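Local coordinates for beta-fructofuranosidase, insoluble isoenzyme CWINV1 (Arabidopsis thaliana, PDB 2OXB), which hydrolyses the terminal non-reducing beta-D-fructofuranoside residues of sucrose and 1-kestose in the plant cell wall and, less readily, those of neokestose and levan, at residues V413-S416 with K417-E421; V499-K502 with L503-K507; S396-N399 with V400-S404. The protein carries 1 engineered substitution. All coordinates share one frame; numbering follows the deposited sequence.

Contact 1: V413-S416 with K417-E421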
loop_
_atom_site.group_PDB
_atom_site.type_symbol
_atom_site.label_atom_id
_atom_site.label_comp_id
_atom_site.label_asym_id
_atom_site.label_seq_id
_atom_site.Cartn_x
_atom_site.Cartn_y
_atom_site.Cartn_z
ATOM N N VAL A 413 3.618 -18.734 -8.696
ATOM C CA VAL A 413 2.559 -18.186 -9.533
ATOM C C VAL A 413 3.096 -17.832 -10.896
ATOM O O VAL A 413 4.312 -17.745 -11.077
ATOM C CB VAL A 413 1.942 -16.924 -8.908
ATOM C CG1 VAL A 413 1.306 -17.270 -7.554
ATOM C CG2 VAL A 413 3.018 -15.857 -8.738
ATOM N N LEU A 414 2.181 -17.614 -11.841
ATOM C CA LEU A 414 2.537 -17.289 -13.218
ATOM C C LEU A 414 3.740 -18.118 -13.607
ATOM O O LEU A 414 4.605 -17.664 -14.340
ATOM C CB LEU A 414 2.876 -15.800 -13.392
ATOM C CG LEU A 414 1.757 -14.757 -13.436
ATOM C CD1 LEU A 414 1.248 -14.529 -12.032
ATOM C CD2 LEU A 414 2.260 -13.448 -14.037
ATOM N N ALA A 415 3.807 -19.335 -13.087
ATOM C CA ALA A 415 4.916 -20.213 -13.410
ATOM C C ALA A 415 4.798 -20.622 -14.877
ATOM O O ALA A 415 3.699 -20.751 -15.420
ATOM C CB ALA A 415 4.902 -21.428 -12.505
ATOM N N SER A 416 5.943 -20.808 -15.520
ATOM C CA SER A 416 6.005 -21.173 -16.933
ATOM C C SER A 416 5.679 -22.660 -17.130
ATOM O O SER A 416 5.407 -23.379 -16.166
ATOM C CB SER A 416 7.405 -20.850 -17.463
ATOM O OG SER A 416 7.421 -20.711 -18.864
ATOM N N LYS A 417 5.685 -23.121 -18.377
ATOM C CA LYS A 417 5.382 -24.523 -18.657
ATOM C C LYS A 417 6.193 -25.430 -17.728
ATOM O O LYS A 417 5.651 -26.042 -16.797
ATOM C CB LYS A 417 5.693 -24.859 -20.124
ATOM C CG LYS A 417 6.479 -23.780 -20.854
ATOM C CD LYS A 417 5.668 -22.493 -21.061
ATOM C CE LYS A 417 4.586 -22.690 -22.111
ATOM N NZ LYS A 417 3.969 -21.428 -22.580
ATOM N N ASN A 418 7.498 -25.478 -17.976
ATOM C CA ASN A 418 8.448 -26.291 -17.210
ATOM C C ASN A 418 9.392 -25.472 -16.304
ATOM O O ASN A 418 10.582 -25.771 -16.211
ATOM C CB ASN A 418 9.278 -27.110 -18.196
ATOM C CG ASN A 418 9.663 -26.302 -19.424
ATOM O OD1 ASN A 418 10.415 -25.330 -19.334
ATOM N ND2 ASN A 418 9.132 -26.689 -20.577
ATOM N N LEU A 419 8.850 -24.443 -15.658
ATOM C CA LEU A 419 9.584 -23.570 -14.741
ATOM C C LEU A 419 10.786 -22.776 -15.246
ATOM O O LEU A 419 11.686 -22.465 -14.459
ATOM C CB LEU A 419 10.020 -24.346 -13.495
ATOM C CG LEU A 419 8.979 -24.750 -12.450
ATOM C CD1 LEU A 419 9.723 -25.346 -11.263
ATOM C CD2 LEU A 419 8.143 -23.549 -12.007
ATOM N N GLU A 420 10.818 -22.436 -16.532
ATOM C CA GLU A 420 11.934 -21.642 -17.036
ATOM C C GLU A 420 11.805 -20.245 -16.433
ATOM O O GLU A 420 12.791 -19.526 -16.282
ATOM C CB GLU A 420 11.945 -21.581 -18.576
ATOM C CG GLU A 420 10.603 -21.334 -19.269
ATOM C CD GLU A 420 9.835 -22.619 -19.526
ATOM O OE1 GLU A 420 9.208 -23.134 -18.575
ATOM O OE2 GLU A 420 9.871 -23.113 -20.673
ATOM N N GLU A 421 10.577 -19.871 -16.088
ATOM C CA GLU A 421 10.321 -18.585 -15.456
ATOM C C GLU A 421 9.125 -18.737 -14.525
ATOM O O GLU A 421 8.047 -19.144 -14.944
ATOM C CB GLU A 421 10.076 -17.475 -16.500
ATOM C CG GLU A 421 8.739 -17.503 -17.194
ATOM C CD GLU A 421 8.651 -16.516 -18.354
ATOM O OE1 GLU A 421 7.612 -16.501 -19.039
ATOM O OE2 GLU A 421 9.616 -15.761 -18.585
#

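Contact 2: V499-K502 with L503-K507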
loop_
_atom_site.group_PDB
_atom_site.type_symbol
_atom_site.label_atom_id
_atom_site.label_comp_id
_atom_site.label_asym_id
_atom_site.label_seq_id
_atom_site.Cartn_x
_atom_site.Cartn_y
_atom_site.Cartn_z
ATOM N N VAL A 499 5.710 -8.587 -12.106
ATOM C CA VAL A 499 6.341 -9.567 -12.985
ATOM C C VAL A 499 5.919 -9.362 -14.444
ATOM O O VAL A 499 4.824 -8.871 -14.727
ATOM C CB VAL A 499 6.026 -11.036 -12.514
ATOM C CG1 VAL A 499 4.525 -11.280 -12.464
ATOM C CG2 VAL A 499 6.702 -12.045 -13.440
ATOM N N TYR A 500 6.807 -9.729 -15.362
ATOM C CA TYR A 500 6.565 -9.562 -16.789
ATOM C C TYR A 500 7.157 -10.764 -17.529
ATOM O O TYR A 500 8.208 -10.670 -18.182
ATOM C CB TYR A 500 7.228 -8.269 -17.251
ATOM C CG TYR A 500 6.810 -7.054 -16.448
ATOM C CD1 TYR A 500 5.635 -6.365 -16.757
ATOM C CD2 TYR A 500 7.594 -6.581 -15.383
ATOM C CE1 TYR A 500 5.253 -5.232 -16.039
ATOM C CE2 TYR A 500 7.218 -5.447 -14.655
ATOM C CZ TYR A 500 6.043 -4.773 -14.994
ATOM O OH TYR A 500 5.655 -3.620 -14.328
ATOM N N PRO A 501 6.490 -11.920 -17.420
ATOM C CA PRO A 501 6.911 -13.171 -18.056
ATOM C C PRO A 501 6.582 -13.216 -19.541
ATOM O O PRO A 501 5.573 -12.653 -19.989
ATOM C CB PRO A 501 6.143 -14.222 -17.271
ATOM C CG PRO A 501 4.828 -13.526 -17.051
ATOM C CD PRO A 501 5.247 -12.117 -16.653
ATOM N N LYS A 502 7.437 -13.897 -20.296
ATOM C CA LYS A 502 7.257 -14.033 -21.741
ATOM C C LYS A 502 6.501 -15.318 -22.118
ATOM O O LYS A 502 5.867 -15.375 -23.171
ATOM C CB LYS A 502 8.622 -13.987 -22.446
ATOM C CG LYS A 502 9.267 -12.604 -22.492
ATOM C CD LYS A 502 8.618 -11.698 -23.546
ATOM C CE LYS A 502 9.106 -12.025 -24.964
ATOM N NZ LYS A 502 8.546 -11.146 -26.047
ATOM N N LEU A 503 6.558 -16.328 -21.246
ATOM C CA LEU A 503 5.876 -17.606 -21.464
ATOM C C LEU A 503 4.659 -17.759 -20.560
ATOM O O LEU A 503 3.692 -18.424 -20.914
ATOM C CB LEU A 503 6.824 -18.780 -21.204
ATOM C CG LEU A 503 7.864 -19.085 -22.281
ATOM C CD1 LEU A 503 9.056 -19.786 -21.654
ATOM C CD2 LEU A 503 7.244 -19.921 -23.385
ATOM N N ALA A 504 4.715 -17.147 -19.383
ATOM C CA ALA A 504 3.614 -17.231 -18.428
ATOM C C ALA A 504 2.591 -16.108 -18.638
ATOM O O ALA A 504 2.592 -15.100 -17.917
ATOM C CB ALA A 504 4.159 -17.190 -17.014
ATOM N N ILE A 505 1.715 -16.299 -19.625
ATOM C CA ILE A 505 0.688 -15.316 -19.947
ATOM C C ILE A 505 -0.603 -15.927 -20.512
ATOM O O ILE A 505 -0.586 -16.979 -21.149
ATOM C CB ILE A 505 1.239 -14.250 -20.936
ATOM C CG1 ILE A 505 2.103 -14.914 -22.009
ATOM C CG2 ILE A 505 2.054 -13.213 -20.177
ATOM C CD1 ILE A 505 2.587 -13.970 -23.091
ATOM N N GLY A 506 -1.720 -15.252 -20.249
ATOM C CA GLY A 506 -3.017 -15.706 -20.722
ATOM C C GLY A 506 -3.383 -17.117 -20.298
ATOM O O GLY A 506 -3.334 -17.457 -19.112
ATOM N N LYS A 507 -3.758 -17.934 -21.279
ATOM C CA LYS A 507 -4.132 -19.320 -21.034
ATOM C C LYS A 507 -2.887 -20.206 -20.890
ATOM O O LYS A 507 -2.999 -21.424 -20.716
ATOM C CB LYS A 507 -5.034 -19.845 -22.170
ATOM C CG LYS A 507 -4.350 -20.053 -23.537
ATOM C CD LYS A 507 -5.385 -20.287 -24.661
ATOM C CE LYS A 507 -4.817 -21.082 -25.849
ATOM N NZ LYS A 507 -3.741 -20.393 -26.616
#

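Contact 3: S396-N399 with V400-S404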
loop_
_atom_site.group_PDB
_atom_site.type_symbol
_atom_site.label_atom_id
_atom_site.label_comp_id
_atom_site.label_asym_id
_atom_site.label_seq_id
_atom_site.Cartn_x
_atom_site.Cartn_y
_atom_site.Cartn_z
ATOM N N SER A 396 17.378 -12.495 -0.227
ATOM C CA SER A 396 18.237 -12.232 -1.373
ATOM C C SER A 396 19.550 -13.025 -1.328
ATOM O O SER A 396 20.103 -13.354 -2.375
ATOM C CB SER A 396 18.549 -10.730 -1.467
ATOM O OG SER A 396 17.516 -10.030 -2.110
ATOM N N LYS A 397 20.040 -13.312 -0.118
ATOM C CA LYS A 397 21.289 -14.053 0.102
ATOM C C LYS A 397 21.034 -15.563 0.027
ATOM O O LYS A 397 21.954 -16.360 -0.158
ATOM C CB LYS A 397 21.882 -13.678 1.474
ATOM C CG LYS A 397 23.380 -13.375 1.488
ATOM C CD LYS A 397 23.769 -12.230 0.535
ATOM C CE LYS A 397 23.053 -10.938 0.878
ATOM N NZ LYS A 397 23.278 -10.579 2.303
ATOM N N MET A 398 19.779 -15.955 0.196
ATOM C CA MET A 398 19.399 -17.363 0.108
ATOM C C MET A 398 18.245 -17.479 -0.878
ATOM O O MET A 398 17.081 -17.293 -0.519
ATOM C CB MET A 398 18.987 -17.913 1.478
ATOM C CG MET A 398 20.163 -18.211 2.391
ATOM S SD MET A 398 19.664 -18.816 3.998
ATOM C CE MET A 398 20.376 -20.448 4.006
ATOM N N ASN A 399 18.582 -17.753 -2.132
ATOM C CA ASN A 399 17.558 -17.900 -3.143
ATOM C C ASN A 399 16.670 -19.104 -2.823
ATOM O O ASN A 399 16.746 -19.680 -1.730
ATOM C CB ASN A 399 18.169 -18.022 -4.557
ATOM C CG ASN A 399 19.376 -18.942 -4.615
ATOM O OD1 ASN A 399 20.379 -18.728 -3.924
ATOM N ND2 ASN A 399 19.294 -19.962 -5.457
ATOM N N VAL A 400 15.825 -19.465 -3.782
ATOM C CA VAL A 400 14.875 -20.568 -3.662
ATOM C C VAL A 400 15.512 -21.962 -3.533
ATOM O O VAL A 400 15.113 -22.752 -2.675
ATOM C CB VAL A 400 13.918 -20.531 -4.879
ATOM C CG1 VAL A 400 12.762 -21.510 -4.695
ATOM C CG2 VAL A 400 13.415 -19.102 -5.078
ATOM N N SER A 401 16.505 -22.248 -4.377
ATOM C CA SER A 401 17.191 -23.539 -4.383
ATOM C C SER A 401 18.102 -23.830 -3.199
ATOM O O SER A 401 18.776 -24.859 -3.186
ATOM C CB SER A 401 17.992 -23.701 -5.675
ATOM O OG SER A 401 17.136 -23.971 -6.772
ATOM N N VAL A 402 18.139 -22.931 -2.218
ATOM C CA VAL A 402 18.960 -23.148 -1.032
ATOM C C VAL A 402 18.071 -23.702 0.064
ATOM O O VAL A 402 17.197 -23.000 0.573
ATOM C CB VAL A 402 19.629 -21.848 -0.530
ATOM C CG1 VAL A 402 20.415 -22.133 0.749
ATOM C CG2 VAL A 402 20.564 -21.284 -1.597
ATOM N N LYS A 403 18.311 -24.964 0.413
ATOM C CA LYS A 403 17.540 -25.690 1.429
ATOM C C LYS A 403 17.658 -25.195 2.870
ATOM O O LYS A 403 18.629 -24.549 3.249
ATOM C CB LYS A 403 17.908 -27.181 1.414
ATOM C CG LYS A 403 17.471 -27.969 0.179
ATOM C CD LYS A 403 17.645 -29.479 0.389
ATOM C CE LYS A 403 17.276 -30.272 -0.862
ATOM N NZ LYS A 403 17.496 -31.734 -0.669
ATOM N N SER A 404 16.642 -25.528 3.659
ATOM C CA SER A 404 16.561 -25.186 5.076
ATOM C C SER A 404 15.813 -26.327 5.769
ATOM O O SER A 404 15.153 -27.143 5.115
ATOM C CB SER A 404 15.774 -23.887 5.300
ATOM O OG SER A 404 16.340 -22.799 4.603
#

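Contact 1: V413-S416 with K417-E421
Ser416 and Glu421 meet through backbone and side chain alike. In the polar group, Ser416 N donates to Glu421 O at 2.7 Å, but its N-H points well off the acceptor (130°), so the bond is weak. Inside the loop, Asn418 N reaches Glu420 OE1 at 3.0 Å, again weakly. The same OE1 lies 3.0 Å from Ser416 OG, although the exact position of the Glu420 carboxylate is doubtful, since it stands too close to the side chain of Asn418. Serine is small enough to sit between Glu420 and Lys417, with CB against Glu421.

The loop is the connection of a beta hairpin. It joins strand 406-415 to its antiparallel neighbour 423-431 in the C-terminal beta-sandwich domain of this family 32 glycosidase, and Val413 is already paired with Thr423 through the backbone. Leu419 helps reverse the chain by taking a left-handed backbone conformation (phi 60°).

Apolar contacts fill in around these bonds. Ala415 CB touches Leu419 CD2 at 3.9 Å, a methyl against one branch of the leucine. Ser416 CB lies against Glu421 CG at 3.6 Å, so the aliphatic part of the glutamate packs while its charged end goes elsewhere.

The charged ends of Glu421 and Lys417 both go to the loop 499-507. Extended beyond CG, Glu421 carries its carboxylate there: OE1 accepts from the backbone N of Leu503 and Ala504, and OE2 weakly from that of Lys502. Lys417 NZ makes a weak hydrogen bond to Leu503 O.

Contact 2: V499-K502 with L503-K507
Pro501 faces Ala504 across a tight bend, its ring set against a single methyl group. The contact rests on Pro501 CB, which lies 3.6 Å from Ala504 CB, with the neighbouring ring carbon CG roughly alongside. Pro501 directs its CB at the segment 503-507, and the small alanine lets the two backbones come close, with the CA atoms of Pro501 and Ala504 5.2 Å apart. The ring also limits the backbone freedom of the proline where the chain begins to bend.

Ile505 approaches from farther along the chain and divides its branches between two residues. Its CG1 stands between the backbone N and the carbonyl carbon (chi1 41°), and this rotation presents CG2 to Pro501, 3.6 Å from Pro501 O. The other branch runs out straight and puts CD1 of Ile505 3.6 Å from Lys502 O. A beta-branched residue can thus cover two successive carbonyls at once. Lys502 and Leu503 direct their CB atoms away from the facing segment.

No hydrogen bond links the segments directly. The bend contains an inverse gamma turn centred on Ala504, closed by a weak bond from Ile505 N to Leu503 O at 3.2 Å, while Pro501 O is hydrogen-bonded to Tyr4 OH.

This loop runs from strand 493-498, at the edge of one sheet, to strand 510-515 in the other, and Val499, Pro501 and Ala504 all rest on Leu414 at the end of strand 406-415.

Contact 3: S396-N399 with V400-S404
Met398 and Val402 form the closely packed side of this turn. The terminal methyl of the methionine, CE, meets Val402 CG1 at 3.7 Å, with the two side chains running at about a right angle to one another. Met398 reaches this far because its chain is straight at chi2 (179°) and swings only at chi3, which turns CE toward the valine. A flexible thioether suits the place, since it can bend to bring its methyl against a stiff branched neighbour. Val402 offers its second methyl to the other flank: CG2 lies 3.5 Å from Asn399 OD1, a contact of apolar carbon with amide oxygen, again with the side chains crossed.

Between them the chain makes a type I beta turn from Asn399 to Val402, directly after helix 391-397, whose end Met398 marks by leaving helical geometry. Val400 turns its side chain away from the segment 396-399 and buries it against Ser424 and Tyr426 of strand 423-431, while Met398 also touches Trp388 and Arg428. The turn is seated on the sheet through Val400 and Met398.

The outer side is looser and open to solvent. Asn399 and Ser401 are exposed, and their nearest side-chain approach is Asn399 ND2 to Ser401 CB at 4.0 Å. With Val400 they spell an N-glycosylation sequon; a glycan on Asn399 is predicted, but none is present in this structure.

No hydrogen bond spans the two segments, and the hydrogen bond between Asn399 O and Arg428 NH2 of strand 423-431 is weak. The turn therefore probably owes its shape chiefly to van der Waals packing of Met398 and Val402 and to the seating of Val400, with Asn399 and Ser401 left to face water.

Overall arrangement
All three contacts belong to the C-terminal beta-sandwich domain and lie away from the substrate-binding residues of the N-terminal domain, where Asp19 is part of the active site and Gln199 is the engineered position. Contacts 1 and 2 are neighbours, their centres 8 Å apart: the hairpin loop and the sheet-to-sheet loop touch each other at one end of the sandwich. Contact 3 stands apart, its centre 18 Å from that of contact 1 and 24 Å from that of contact 2, with nearest atoms about 8 Å and about 13 Å away. Contacts 3 and 1 are nevertheless joined in sequence by strand 406-415, which runs from one turn to the other.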